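Local coordinates for neuraminidase (Influenza A virus, PDB 4GDI), which forms the tetrameric, neuraminidase-like beta-propeller head of a bat influenza surface glycoprotein, whose predicted sialidase activity is doubtful given its diverged putative active site, at residues K281-S286 and G290-Q295; T212-W217 and P243-R248; R175-E178 and T183-R186. All coordinates share one frame; numbering follows the deposited sequence.

Contact 1 of 3, residues K281-S286 and G290-Q295; sequences KTKAES and GFVLEQ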
loop_
_atom_site.group_PDB
_atom_site.type_symbol
_atom_site.label_atom_id
_atom_site.label_comp_id
_atom_site.label_asym_id
_atom_site.label_seq_id
_atom_site.Cartn_x
_atom_site.Cartn_y
_atom_site.Cartn_z
ATOM N N LYS A 281 32.249 -11.464 15.467
ATOM C CA LYS A 281 32.967 -12.270 14.487
ATOM C C LYS A 281 32.297 -13.626 14.225
ATOM O O LYS A 281 31.431 -14.086 14.988
ATOM C CB LYS A 281 34.404 -12.487 14.959
ATOM C CG LYS A 281 34.503 -13.272 16.278
ATOM C CD LYS A 281 35.960 -13.474 16.724
ATOM C CE LYS A 281 36.059 -14.493 17.873
ATOM N NZ LYS A 281 37.479 -14.837 18.207
ATOM N N THR A 282 32.690 -14.250 13.123
ATOM C CA THR A 282 32.282 -15.624 12.843
ATOM C C THR A 282 32.715 -16.523 14.012
ATOM O O THR A 282 33.742 -16.293 14.645
ATOM C CB THR A 282 32.913 -16.128 11.545
ATOM O OG1 THR A 282 34.337 -16.027 11.639
ATOM C CG2 THR A 282 32.423 -15.293 10.326
ATOM N N LYS A 283 31.912 -17.531 14.313
ATOM C CA LYS A 283 32.282 -18.530 15.311
ATOM C C LYS A 283 33.670 -19.078 14.966
ATOM O O LYS A 283 34.598 -18.994 15.766
ATOM C CB LYS A 283 31.228 -19.642 15.332
ATOM C CG LYS A 283 31.557 -20.868 16.177
ATOM C CD LYS A 283 31.756 -20.528 17.638
ATOM C CE LYS A 283 32.024 -21.787 18.468
ATOM N NZ LYS A 283 30.913 -22.790 18.389
ATOM N N ALA A 284 33.810 -19.590 13.751
ATOM C CA ALA A 284 35.040 -20.243 13.323
ATOM C C ALA A 284 35.919 -19.332 12.469
ATOM O O ALA A 284 35.421 -18.564 11.646
ATOM C CB ALA A 284 34.690 -21.503 12.538
ATOM N N GLU A 285 37.232 -19.440 12.637
ATOM C CA GLU A 285 38.158 -18.728 11.758
ATOM C C GLU A 285 38.307 -19.465 10.430
ATOM O O GLU A 285 38.924 -18.964 9.495
ATOM C CB GLU A 285 39.528 -18.620 12.412
ATOM C CG GLU A 285 40.252 -19.948 12.480
ATOM C CD GLU A 285 41.429 -19.913 13.414
ATOM O OE1 GLU A 285 41.210 -19.711 14.629
ATOM O OE2 GLU A 285 42.569 -20.082 12.934
ATOM N N SER A 286 37.749 -20.668 10.369
ATOM C CA SER A 286 37.952 -21.560 9.239
ATOM C C SER A 286 36.832 -21.437 8.205
ATOM O O SER A 286 37.029 -21.715 7.029
ATOM C CB SER A 286 38.043 -23.002 9.744
ATOM O OG SER A 286 37.042 -23.258 10.724
ATOM N N GLY A 290 28.445 -18.953 11.806
ATOM C CA GLY A 290 28.168 -18.506 13.160
ATOM C C GLY A 290 28.413 -17.016 13.333
ATOM O O GLY A 290 28.969 -16.366 12.456
ATOM N N PHE A 291 27.994 -16.481 14.475
ATOM C CA PHE A 291 28.289 -15.093 14.826
ATOM C C PHE A 291 28.347 -14.977 16.336
ATOM O O PHE A 291 27.437 -15.418 17.054
ATOM C CB PHE A 291 27.230 -14.149 14.256
ATOM C CG PHE A 291 27.724 -12.753 13.978
ATOM C CD1 PHE A 291 28.670 -12.514 12.998
ATOM C CD2 PHE A 291 27.196 -11.674 14.658
ATOM C CE1 PHE A 291 29.104 -11.229 12.727
ATOM C CE2 PHE A 291 27.629 -10.378 14.382
ATOM C CZ PHE A 291 28.579 -10.161 13.420
ATOM N N VAL A 292 29.421 -14.363 16.817
ATOM C CA VAL A 292 29.687 -14.298 18.245
ATOM C C VAL A 292 29.954 -12.857 18.712
ATOM O O VAL A 292 30.784 -12.143 18.141
ATOM C CB VAL A 292 30.893 -15.195 18.589
ATOM C CG1 VAL A 292 31.275 -15.055 20.055
ATOM C CG2 VAL A 292 30.572 -16.639 18.255
ATOM N N LEU A 293 29.236 -12.450 19.749
ATOM C CA LEU A 293 29.378 -11.126 20.340
ATOM C C LEU A 293 30.120 -11.272 21.672
ATOM O O LEU A 293 29.705 -12.047 22.530
ATOM C CB LEU A 293 28.001 -10.507 20.569
ATOM C CG LEU A 293 27.444 -9.645 19.425
ATOM C CD1 LEU A 293 28.110 -8.278 19.410
ATOM C CD2 LEU A 293 27.649 -10.334 18.100
ATOM N N GLU A 294 31.221 -10.549 21.838
ATOM C CA GLU A 294 31.987 -10.619 23.084
ATOM C C GLU A 294 32.179 -9.246 23.705
ATOM O O GLU A 294 32.520 -8.274 23.025
ATOM C CB GLU A 294 33.331 -11.291 22.837
ATOM C CG GLU A 294 33.185 -12.764 22.430
ATOM C CD GLU A 294 34.511 -13.427 22.109
ATOM O OE1 GLU A 294 35.139 -13.046 21.101
ATOM O OE2 GLU A 294 34.918 -14.338 22.863
ATOM N N GLN A 295 31.940 -9.174 25.008
ATOM C CA GLN A 295 32.084 -7.937 25.753
ATOM C C GLN A 295 33.468 -7.824 26.398
ATOM O O GLN A 295 33.948 -8.771 27.030
ATOM C CB GLN A 295 31.028 -7.887 26.846
ATOM C CG GLN A 295 30.969 -6.552 27.574
ATOM C CD GLN A 295 30.195 -6.647 28.877
ATOM O OE1 GLN A 295 30.415 -7.559 29.661
ATOM N NE2 GLN A 295 29.284 -5.713 29.105
#
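Lys-281 and Val-292 form an antiparallel, hydrogen-bonded pair where strand 277-281 of a beta hairpin ends beside strand 289-296, their CA atoms 5.4 Å apart. The bond from Val-292 N to Lys-281 O is short, 2.7 Å, and its return partner, Lys-281 N to Val-292 O, is 3.1 Å. Beyond this pair the first strand gives way to a loop, and the approach continues through a nearly straight CA-H...O contact from Thr-282 CA to Gly-290 O (3.4 Å). Glycine suits position 290 because its phi is positive (77°) and the place a beta carbon would take is filled by Lys-283 CB, 3.9 Å from Gly-290 CA. Val-292 stands on the same sheet face as Lys-281, and its CG2 branch meets Lys-283 CD at 4.1 Å, aliphatic chain against methyl. Lys-283 then bends off to carry its ammonium to a salt bridge with Glu-311. Phe-291 projects from the other face, its ring lying under the backbone N of Lys-281. With CG between the backbone N and carbonyl carbon (chi1 63°), Lys-281 runs fully extended toward the carboxylate of Glu-294. The opposite charges probably attract, but form no salt bridge: CE is nearer than the ammonium, and Lys-281 NZ stops 4.1 Å from Glu-294 OE1.

Contact 2 of 3, residues T212-W217 and P243-R248; sequences TGTNLW and PTDFPR. With CA (calcium ion), chain R.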
loop_
_atom_site.group_PDB
_atom_site.type_symbol
_atom_site.label_atom_id
_atom_site.label_comp_id
_atom_site.label_asym_id
_atom_site.label_seq_id
_atom_site.Cartn_x
_atom_site.Cartn_y
_atom_site.Cartn_z
ATOM N N THR A 212 33.790 1.542 12.374
ATOM C CA THR A 212 34.667 0.404 12.229
ATOM C C THR A 212 34.913 0.204 10.758
ATOM O O THR A 212 33.981 0.282 9.955
ATOM C CB THR A 212 34.076 -0.883 12.774
ATOM O OG1 THR A 212 33.752 -0.712 14.150
ATOM C CG2 THR A 212 35.116 -2.034 12.641
ATOM N N GLY A 213 36.174 -0.020 10.415
ATOM C CA GLY A 213 36.575 -0.283 9.046
ATOM C C GLY A 213 36.857 -1.750 8.766
ATOM O O GLY A 213 36.816 -2.602 9.662
ATOM N N THR A 214 37.111 -2.041 7.496
ATOM C CA THR A 214 37.571 -3.358 7.073
ATOM C C THR A 214 38.849 -3.134 6.281
ATOM O O THR A 214 38.861 -2.372 5.315
ATOM C CB THR A 214 36.530 -4.056 6.218
ATOM O OG1 THR A 214 35.378 -4.353 7.010
ATOM C CG2 THR A 214 37.093 -5.392 5.621
ATOM N N ASN A 215 39.941 -3.744 6.728
ATOM C CA ASN A 215 41.218 -3.626 6.035
ATOM C C ASN A 215 41.385 -4.810 5.086
ATOM O O ASN A 215 41.592 -5.933 5.526
ATOM C CB ASN A 215 42.379 -3.575 7.039
ATOM C CG ASN A 215 43.721 -3.280 6.381
ATOM O OD1 ASN A 215 43.964 -3.655 5.234
ATOM N ND2 ASN A 215 44.598 -2.611 7.112
ATOM N N LEU A 216 41.293 -4.543 3.786
ATOM C CA LEU A 216 41.319 -5.595 2.767
ATOM C C LEU A 216 42.741 -5.911 2.299
ATOM O O LEU A 216 42.962 -6.794 1.462
ATOM C CB LEU A 216 40.490 -5.159 1.555
ATOM C CG LEU A 216 38.989 -4.977 1.771
ATOM C CD1 LEU A 216 38.310 -4.590 0.449
ATOM C CD2 LEU A 216 38.363 -6.234 2.343
ATOM N N TRP A 217 43.700 -5.181 2.851
ATOM C CA TRP A 217 45.078 -5.222 2.395
ATOM C C TRP A 217 45.952 -6.089 3.297
ATOM O O TRP A 217 46.407 -7.160 2.886
ATOM C CB TRP A 217 45.625 -3.799 2.358
ATOM C CG TRP A 217 47.072 -3.703 2.075
ATOM C CD1 TRP A 217 47.869 -4.668 1.530
ATOM C CD2 TRP A 217 47.914 -2.575 2.321
ATOM N NE1 TRP A 217 49.155 -4.205 1.412
ATOM C CE2 TRP A 217 49.212 -2.924 1.895
ATOM C CE3 TRP A 217 47.699 -1.298 2.863
ATOM C CZ2 TRP A 217 50.289 -2.051 1.999
ATOM C CZ3 TRP A 217 48.765 -0.430 2.957
ATOM C CH2 TRP A 217 50.050 -0.810 2.529
ATOM N N PRO A 243 41.540 -11.218 16.436
ATOM C CA PRO A 243 41.143 -10.514 15.205
ATOM C C PRO A 243 39.679 -10.796 14.869
ATOM O O PRO A 243 39.215 -11.868 15.229
ATOM C CB PRO A 243 42.074 -11.114 14.145
ATOM C CG PRO A 243 43.227 -11.659 14.915
ATOM C CD PRO A 243 42.651 -12.149 16.195
ATOM N N THR A 244 38.957 -9.872 14.220
ATOM C CA THR A 244 37.538 -10.106 13.958
ATOM C C THR A 244 37.131 -10.018 12.489
ATOM O O THR A 244 35.968 -10.242 12.155
ATOM C CB THR A 244 36.613 -9.159 14.776
ATOM O OG1 THR A 244 36.824 -7.793 14.385
ATOM C CG2 THR A 244 36.860 -9.315 16.257
ATOM N N ASP A 245 38.076 -9.707 11.613
ATOM C CA ASP A 245 37.808 -9.742 10.186
ATOM C C ASP A 245 37.610 -11.211 9.766
ATOM O O ASP A 245 37.901 -12.138 10.522
ATOM C CB ASP A 245 38.985 -9.132 9.431
ATOM C CG ASP A 245 38.604 -8.579 8.071
ATOM O OD1 ASP A 245 37.423 -8.694 7.657
ATOM O OD2 ASP A 245 39.506 -8.021 7.414
ATOM N N PHE A 246 37.066 -11.413 8.577
ATOM C CA PHE A 246 37.124 -12.707 7.926
ATOM C C PHE A 246 37.573 -12.497 6.491
ATOM O O PHE A 246 36.948 -11.731 5.759
ATOM C CB PHE A 246 35.794 -13.443 7.954
ATOM C CG PHE A 246 35.919 -14.877 7.515
ATOM C CD1 PHE A 246 35.970 -15.199 6.163
ATOM C CD2 PHE A 246 36.051 -15.892 8.449
ATOM C CE1 PHE A 246 36.132 -16.510 5.748
ATOM C CE2 PHE A 246 36.209 -17.214 8.041
ATOM C CZ PHE A 246 36.245 -17.517 6.687
ATOM N N PRO A 247 38.650 -13.193 6.075
ATOM C CA PRO A 247 39.345 -14.239 6.843
ATOM C C PRO A 247 40.231 -13.687 7.942
ATOM O O PRO A 247 40.399 -12.466 8.061
ATOM C CB PRO A 247 40.215 -14.926 5.781
ATOM C CG PRO A 247 40.518 -13.859 4.805
ATOM C CD PRO A 247 39.305 -12.942 4.779
ATOM N N ARG A 248 40.794 -14.587 8.745
ATOM C CA ARG A 248 41.724 -14.196 9.801
ATOM C C ARG A 248 42.536 -15.400 10.237
ATOM O O ARG A 248 42.182 -16.527 9.923
ATOM C CB ARG A 248 40.973 -13.639 11.015
ATOM C CG ARG A 248 39.957 -14.588 11.629
ATOM C CD ARG A 248 39.474 -14.045 12.972
ATOM N NE ARG A 248 38.498 -14.908 13.638
ATOM C CZ ARG A 248 37.218 -15.036 13.292
ATOM N NH1 ARG A 248 36.708 -14.363 12.256
ATOM N NH2 ARG A 248 36.444 -15.854 13.994
HETATM CA CA CA R . 41.472 -8.080 6.283
HETATM O O HOH W 1 39.987 -5.568 8.888
HETATM O O HOH W 2 41.587 -10.425 6.874
#
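Asn-215 and Asp-245 meet through a calcium ion, at a site characteristic of influenza neuraminidases, where loops of the propeller are tied together by carbonyl oxygens and an acidic side chain. Asn-215 O and Asp-245 OD2 each bind the ion at 2.3 Å; the carbonyls of Asp-219, Gly-263 and Gly-265 and one water complete six ligands. Aspartate suits its place because the short chain, with CG anti to the backbone N (chi1 -155°), sends one carboxylate oxygen to the metal and leaves the other for the protein. That second oxygen, OD1, accepts from Ile-267 N and, weakly, from its neighbour Phe-246 N, bonds that help fix the rotation of the carboxylate. Across the interface the CG2 methyl of Thr-214 rests 3.9 Å from Asp-245 OD1, the two side chains crossing at about a right angle, while the Thr-214 hydroxyl turns to Ile-267. The side chain of Asn-215 plays no direct part in metal binding. Its OD1 instead accepts, in the carbonyl plane, from Trp-217 N at 2.8 Å, an Asx turn that bends the chain just after the ligating carbonyl. On the far segment Arg-248 NH1 holds Asp-245 O in the plane of its guanidinium. Pro-247, preceded by a cis peptide, adds a second-shell contact: its O takes a hydrogen bond of 2.6 Å from the calcium-bound water.

Contact 3 of 3, residues R175-E178 and T183-R186; sequences RIYE and TVQR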
loop_
_atom_site.group_PDB
_atom_site.type_symbol
_atom_site.label_atom_id
_atom_site.label_comp_id
_atom_site.label_asym_id
_atom_site.label_seq_id
_atom_site.Cartn_x
_atom_site.Cartn_y
_atom_site.Cartn_z
ATOM N N ARG A 175 38.300 9.690 2.867
ATOM C CA ARG A 175 37.936 11.035 3.273
ATOM C C ARG A 175 36.636 11.039 4.074
ATOM O O ARG A 175 35.714 10.282 3.771
ATOM C CB ARG A 175 37.719 11.895 2.031
ATOM C CG ARG A 175 38.954 12.116 1.198
ATOM C CD ARG A 175 38.644 13.012 0.013
ATOM N NE ARG A 175 39.863 13.432 -0.662
ATOM C CZ ARG A 175 39.905 14.294 -1.671
ATOM N NH1 ARG A 175 38.784 14.842 -2.135
ATOM N NH2 ARG A 175 41.077 14.610 -2.211
ATOM N N ILE A 176 36.568 11.899 5.088
ATOM C CA ILE A 176 35.305 12.225 5.720
ATOM C C ILE A 176 34.708 13.403 4.975
ATOM O O ILE A 176 35.374 14.424 4.783
ATOM C CB ILE A 176 35.471 12.670 7.174
ATOM C CG1 ILE A 176 36.190 11.607 7.986
ATOM C CG2 ILE A 176 34.091 12.959 7.780
ATOM C CD1 ILE A 176 36.566 12.071 9.377
ATOM N N TYR A 177 33.458 13.259 4.554
ATOM C CA TYR A 177 32.718 14.369 3.988
ATOM C C TYR A 177 31.665 14.863 4.982
ATOM O O TYR A 177 30.939 14.068 5.578
ATOM C CB TYR A 177 32.058 13.934 2.686
ATOM C CG TYR A 177 32.977 13.980 1.495
ATOM C CD1 TYR A 177 33.867 12.944 1.226
ATOM C CD2 TYR A 177 32.956 15.058 0.636
ATOM C CE1 TYR A 177 34.708 12.994 0.125
ATOM C CE2 TYR A 177 33.799 15.123 -0.456
ATOM C CZ TYR A 177 34.666 14.096 -0.709
ATOM O OH TYR A 177 35.479 14.176 -1.813
ATOM N N GLU A 178 31.591 16.173 5.180
ATOM C CA GLU A 178 30.496 16.744 5.946
ATOM C C GLU A 178 29.468 17.362 4.999
ATOM O O GLU A 178 29.827 18.181 4.160
ATOM C CB GLU A 178 30.991 17.813 6.911
ATOM C CG GLU A 178 29.854 18.469 7.660
ATOM C CD GLU A 178 30.313 19.608 8.563
ATOM O OE1 GLU A 178 31.523 19.901 8.593
ATOM O OE2 GLU A 178 29.451 20.204 9.241
ATOM N N THR A 183 24.634 19.015 0.682
ATOM C CA THR A 183 25.646 19.844 0.037
ATOM C C THR A 183 26.957 19.724 0.799
ATOM O O THR A 183 26.995 19.938 2.019
ATOM C CB THR A 183 25.217 21.324 0.027
ATOM O OG1 THR A 183 23.902 21.443 -0.535
ATOM C CG2 THR A 183 26.197 22.161 -0.791
ATOM N N VAL A 184 28.033 19.426 0.084
ATOM C CA VAL A 184 29.338 19.294 0.713
ATOM C C VAL A 184 29.754 20.629 1.338
ATOM O O VAL A 184 29.850 21.641 0.649
ATOM C CB VAL A 184 30.391 18.831 -0.302
ATOM C CG1 VAL A 184 31.777 18.789 0.336
ATOM C CG2 VAL A 184 30.015 17.470 -0.848
ATOM N N GLN A 185 29.990 20.615 2.648
ATOM C CA GLN A 185 30.479 21.787 3.373
ATOM C C GLN A 185 31.995 21.792 3.416
ATOM O O GLN A 185 32.635 22.808 3.164
ATOM C CB GLN A 185 29.926 21.799 4.798
ATOM C CG GLN A 185 28.410 21.725 4.835
ATOM C CD GLN A 185 27.767 22.927 4.165
ATOM O OE1 GLN A 185 27.837 24.039 4.676
ATOM N NE2 GLN A 185 27.140 22.705 3.017
ATOM N N ARG A 186 32.565 20.649 3.755
ATOM C CA ARG A 186 34.000 20.472 3.729
ATOM C C ARG A 186 34.317 18.987 3.772
ATOM O O ARG A 186 33.426 18.153 3.913
ATOM C CB ARG A 186 34.663 21.207 4.891
ATOM C CG ARG A 186 34.139 20.807 6.222
ATOM C CD ARG A 186 34.610 21.722 7.341
ATOM N NE ARG A 186 33.774 21.500 8.511
ATOM C CZ ARG A 186 34.100 21.799 9.762
ATOM N NH1 ARG A 186 35.269 22.362 10.056
ATOM N NH2 ARG A 186 33.233 21.535 10.729
HETATM O O HOH W 3 30.196 20.273 11.738
#
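Glu-178 and Arg-186 pair antiparallel near the turn of the hairpin 173-180/183-189, with Glu-178 N donating to Arg-186 O at 3.0 Å. Glu-178 O, however, receives Gln-185 N (2.9 Å), so two residues of the second strand face one of the first. The backbone of Gln-185, near -91°/-47°, is that of the first position of a classic beta bulge. Glu-178 can be followed outward. Its CB lies 3.9 Å from Arg-186 O, beside the backbone bond. CG is anti to the backbone N (chi1 177°) and the chain stays extended, which brings its CD to 3.9 Å from Arg-186 NE, with OE1 alongside the arginine CG. At the tip OE1 lies close to the guanidinium plane, at its edge: Arg-186 NE donates to it at 2.8 Å, and Arg-186 NH2 adds a weak bond of 3.2 Å. OE2 is met by a water at 2.6 Å and by Ser-158 OG, so both oxygens of this buried carboxylate are engaged, and arginine supplies the long reach and a charge that probably compensates it. Arg-186 also has a second acidic partner, Glu-230. On the other face Val-184 CG1 touches the edge of the Tyr-177 ring at CD2 (3.9 Å), a ring that also stacks with Phe-137 and Trp-187. Gln-185 bends back and its NE2 donates a hydrogen bond to Thr-183 O from above the carbonyl plane. Glu-178 and Gln-180 belong to a calcium site of this protein, but this chain carries no ion at Glu-178; here the arrangement is a bulged hairpin at the outer edge of a four-stranded propeller blade.

In the fold
Contacts 1 and 2 are neighbours, their centres 13 Å apart, and they touch: Thr-282 O accepts from Arg-248 NH2, and Phe-246 packs on Thr-282. Contact 3 lies across the molecule from contact 1, about 35 Å between centres. In contact 2 the touching residues are all buried, the segments are far apart in sequence, and a metal takes the place of the sheet pairing seen in the other two. Contacts 1 and 3 are partly buried hairpins in different sheets, each stitched by backbone bonds. Their charged ends differ: Lys-281 and Glu-294 of contact 1 stay apart, whereas contact 3 closes a salt bridge around a buried carboxylate.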